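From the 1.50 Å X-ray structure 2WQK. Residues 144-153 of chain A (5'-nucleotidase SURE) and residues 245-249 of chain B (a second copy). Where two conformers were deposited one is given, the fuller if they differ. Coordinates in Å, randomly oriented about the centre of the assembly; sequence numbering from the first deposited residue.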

# COMPACT_ATOMS: atom_id res chain seq x y z
N ASP A 144 -32.01 5.36 17.44
CA ASP A 144 -33.00 4.61 18.22
C ASP A 144 -32.31 3.56 19.09
O ASP A 144 -32.62 3.40 20.25
CB ASP A 144 -34.02 3.89 17.32
CG ASP A 144 -35.05 4.85 16.67
OD1 ASP A 144 -35.20 6.03 17.10
OD2 ASP A 144 -35.67 4.41 15.68
N ILE A 145 -31.35 2.85 18.49
CA ILE A 145 -30.60 1.82 19.21
C ILE A 145 -29.75 2.41 20.32
O ILE A 145 -29.77 1.91 21.44
CB ILE A 145 -29.79 0.95 18.20
CG1 ILE A 145 -30.74 0.12 17.31
CG2 ILE A 145 -28.74 0.12 18.93
CD1 ILE A 145 -30.03 -0.56 16.17
N VAL A 146 -29.02 3.49 20.01
CA VAL A 146 -28.18 4.14 21.01
C VAL A 146 -29.03 4.60 22.21
O VAL A 146 -28.66 4.39 23.38
CB VAL A 146 -27.33 5.29 20.43
CG1 VAL A 146 -26.61 6.03 21.55
CG2 VAL A 146 -26.31 4.73 19.42
N LYS A 147 -30.20 5.17 21.90
CA LYS A 147 -31.06 5.62 23.00
C LYS A 147 -31.44 4.49 23.95
O LYS A 147 -31.30 4.60 25.18
CB LYS A 147 -32.30 6.33 22.48
CG LYS A 147 -33.05 7.02 23.59
CD LYS A 147 -34.25 7.77 23.02
CE LYS A 147 -35.00 8.45 24.19
NZ LYS A 147 -36.19 9.24 23.72
N LYS A 148 -31.81 3.35 23.38
CA LYS A 148 -32.16 2.19 24.18
C LYS A 148 -30.96 1.63 24.95
O LYS A 148 -31.07 1.27 26.13
CB LYS A 148 -32.80 1.10 23.31
CG LYS A 148 -34.17 1.49 22.70
CD LYS A 148 -34.77 0.30 21.94
CE LYS A 148 -36.15 0.57 21.32
NZ LYS A 148 -37.21 0.49 22.36
N VAL A 149 -29.80 1.59 24.32
CA VAL A 149 -28.63 1.05 24.98
C VAL A 149 -28.21 1.93 26.16
O VAL A 149 -27.75 1.46 27.20
CB VAL A 149 -27.48 0.89 23.96
CG1 VAL A 149 -26.13 0.66 24.66
CG2 VAL A 149 -27.83 -0.28 23.00
N LEU A 150 -28.33 3.25 25.99
CA LEU A 150 -28.00 4.13 27.09
C LEU A 150 -28.89 3.87 28.30
O LEU A 150 -28.45 4.04 29.44
CB LEU A 150 -28.19 5.59 26.69
CG LEU A 150 -27.11 6.17 25.79
CD1 LEU A 150 -27.50 7.58 25.19
CD2 LEU A 150 -25.77 6.29 26.51
N ASN A 151 -30.12 3.47 28.04
CA ASN A 151 -31.07 3.15 29.11
C ASN A 151 -30.89 1.79 29.73
O ASN A 151 -31.01 1.63 30.95
CB ASN A 151 -32.50 3.26 28.59
CG ASN A 151 -32.96 4.67 28.47
OD1 ASN A 151 -32.40 5.58 29.10
ND2 ASN A 151 -34.01 4.88 27.67
N GLU A 152 -30.61 0.78 28.91
CA GLU A 152 -30.65 -0.60 29.41
C GLU A 152 -29.29 -1.29 29.49
O GLU A 152 -29.12 -2.22 30.28
CB GLU A 152 -31.57 -1.42 28.54
CG GLU A 152 -33.01 -0.92 28.51
CD GLU A 152 -33.74 -1.07 29.83
OE1 GLU A 152 -33.24 -1.73 30.77
OE2 GLU A 152 -34.84 -0.49 29.93
N GLY A 153 -28.35 -0.88 28.66
CA GLY A 153 -27.00 -1.42 28.72
C GLY A 153 -26.75 -2.66 27.87
O GLY A 153 -27.67 -3.27 27.30
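Chain B, residues 245-249: KYLED

The contact joins two copies of the SurE 5'-nucleotidase, the last turns of a helix in chain A receiving a short 3-10 segment of chain B. Residues A:Asp144 to A:Glu152 are helical, held by i to i+4 hydrogen bonds such as A:Val149 N to A:Ile145 O (2.9 Å), and A:Gly153 leaves the helix with phi 89° and psi 170°. In chain B, residues 245-248 have the tighter 3-10 winding, marked by the bond from B:Glu248 N to B:Lys245 O at 2.9 Å. The segment runs roughly antiparallel to the helix. The nearest pair of CA atoms is A:Ile145 and B:Leu247, 6.7 Å apart. Together the two stretches bury 371 Å².

B:Tyr246 gives the largest share of that area. Its CA-to-CB bond points toward chain A, and with chi1 at 71° (p) and chi2 at -99° the ring lies across the helix, and its hydroxyl reaches the residue just past the C-terminal end. There B:Tyr246 OH donates a short hydrogen bond of 2.7 Å to A:Gly153 O, a carbonyl beyond the last helical residue. The phenol thus marks the point where the chain turns out of the helix. At the backbone angles of A:Gly153 a CB would be jammed against the carbonyl oxygen of A:Glu152, which by itself calls for glycine; such a CB would point away from chain B.

The ring is also covered on one face. A:Glu152 CB stands 3.6 Å from the centroid of the B:Tyr246 ring and only 14° off its normal, a CH-pi contact. The CA-to-CB bond of A:Glu152 points toward chain B, but with chi1 and chi2 both m (-60° and -68°) the chain bends so that its carboxylate leads away, leaving the aliphatic CB on the aromatic surface. A:Val149 CG2 approaches B:Tyr246 OH to 3.6 Å, while A:Val149 N lies at the ring edge, near its plane.

B:Leu247 adds an apolar contact beside the ring. Its CA-to-CB bond runs sideways, yet the m,t rotamer (-68°, 171°) brings the end of the side chain nearer the helix. B:Leu247 CD2 lies 4.1 Å from A:Ile145 CG2 and 4.1 Å from A:Val149 CG2, residues one helical turn apart, and 3.8 Å from A:Lys148 CB. The methyl is therefore set among three side chains of the helix.

A:Lys148 works along its whole length. Its CB packs 3.8 Å from B:Tyr246 CE2 as well as against the leucine methyl. Chi1 is m, chi2 and chi3 are t, so the chain extends past the 3-10 segment before chi4 turns to -78° (m). The ammonium then reaches the backbone of chain B: A:Lys148 NZ gives a weak hydrogen bond of 3.4 Å to B:Asp249 O. A water makes a second link from the same ammonium, accepting from A:Lys148 NZ at 2.5 Å and donating to B:Tyr246 O at 2.9 Å.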

# COMPACT_ATOMS: atom_id res chain seq x y z
N LYS B 245 -32.78 -8.35 23.93
CA LYS B 245 -34.06 -8.44 23.20
C LYS B 245 -34.90 -7.17 23.38
O LYS B 245 -35.80 -6.92 22.57
CB LYS B 245 -34.84 -9.68 23.62
CG LYS B 245 -34.31 -10.97 23.05
CD LYS B 245 -34.64 -11.14 21.55
CE LYS B 245 -34.08 -12.44 21.00
NZ LYS B 245 -32.78 -12.80 21.65
N TYR B 246 -34.58 -6.36 24.38
CA TYR B 246 -35.21 -5.04 24.48
C TYR B 246 -35.05 -4.19 23.20
O TYR B 246 -35.86 -3.31 22.93
CB TYR B 246 -34.70 -4.28 25.71
CG TYR B 246 -33.28 -3.79 25.62
CD1 TYR B 246 -32.24 -4.50 26.22
CD2 TYR B 246 -32.97 -2.60 24.98
CE1 TYR B 246 -30.94 -4.06 26.15
CE2 TYR B 246 -31.65 -2.16 24.89
CZ TYR B 246 -30.64 -2.88 25.49
OH TYR B 246 -29.35 -2.40 25.42
N LEU B 247 -34.01 -4.47 22.40
CA LEU B 247 -33.81 -3.72 21.17
C LEU B 247 -34.86 -4.02 20.10
O LEU B 247 -35.01 -3.25 19.16
CB LEU B 247 -32.40 -3.96 20.61
CG LEU B 247 -31.27 -3.37 21.46
CD1 LEU B 247 -29.91 -3.85 20.95
CD2 LEU B 247 -31.30 -1.84 21.47
N GLU B 248 -35.57 -5.12 20.26
CA GLU B 248 -36.60 -5.55 19.32
C GLU B 248 -37.95 -4.85 19.61
O GLU B 248 -38.86 -4.91 18.77
CB GLU B 248 -36.82 -7.04 19.40
CG GLU B 248 -35.58 -7.86 19.12
CD GLU B 248 -35.87 -9.33 18.85
OE1 GLU B 248 -36.97 -9.80 19.25
OE2 GLU B 248 -35.03 -10.04 18.25
N ASP B 249 -38.07 -4.22 20.78
CA ASP B 249 -39.36 -3.67 21.26
C ASP B 249 -39.73 -2.44 20.45
O ASP B 249 -38.93 -1.53 20.28
CB ASP B 249 -39.28 -3.26 22.74
CG ASP B 249 -39.11 -4.44 23.68
OD1 ASP B 249 -39.29 -5.60 23.25
OD2 ASP B 249 -38.81 -4.20 24.88
O HOH W 1 -36.82 -0.99 24.35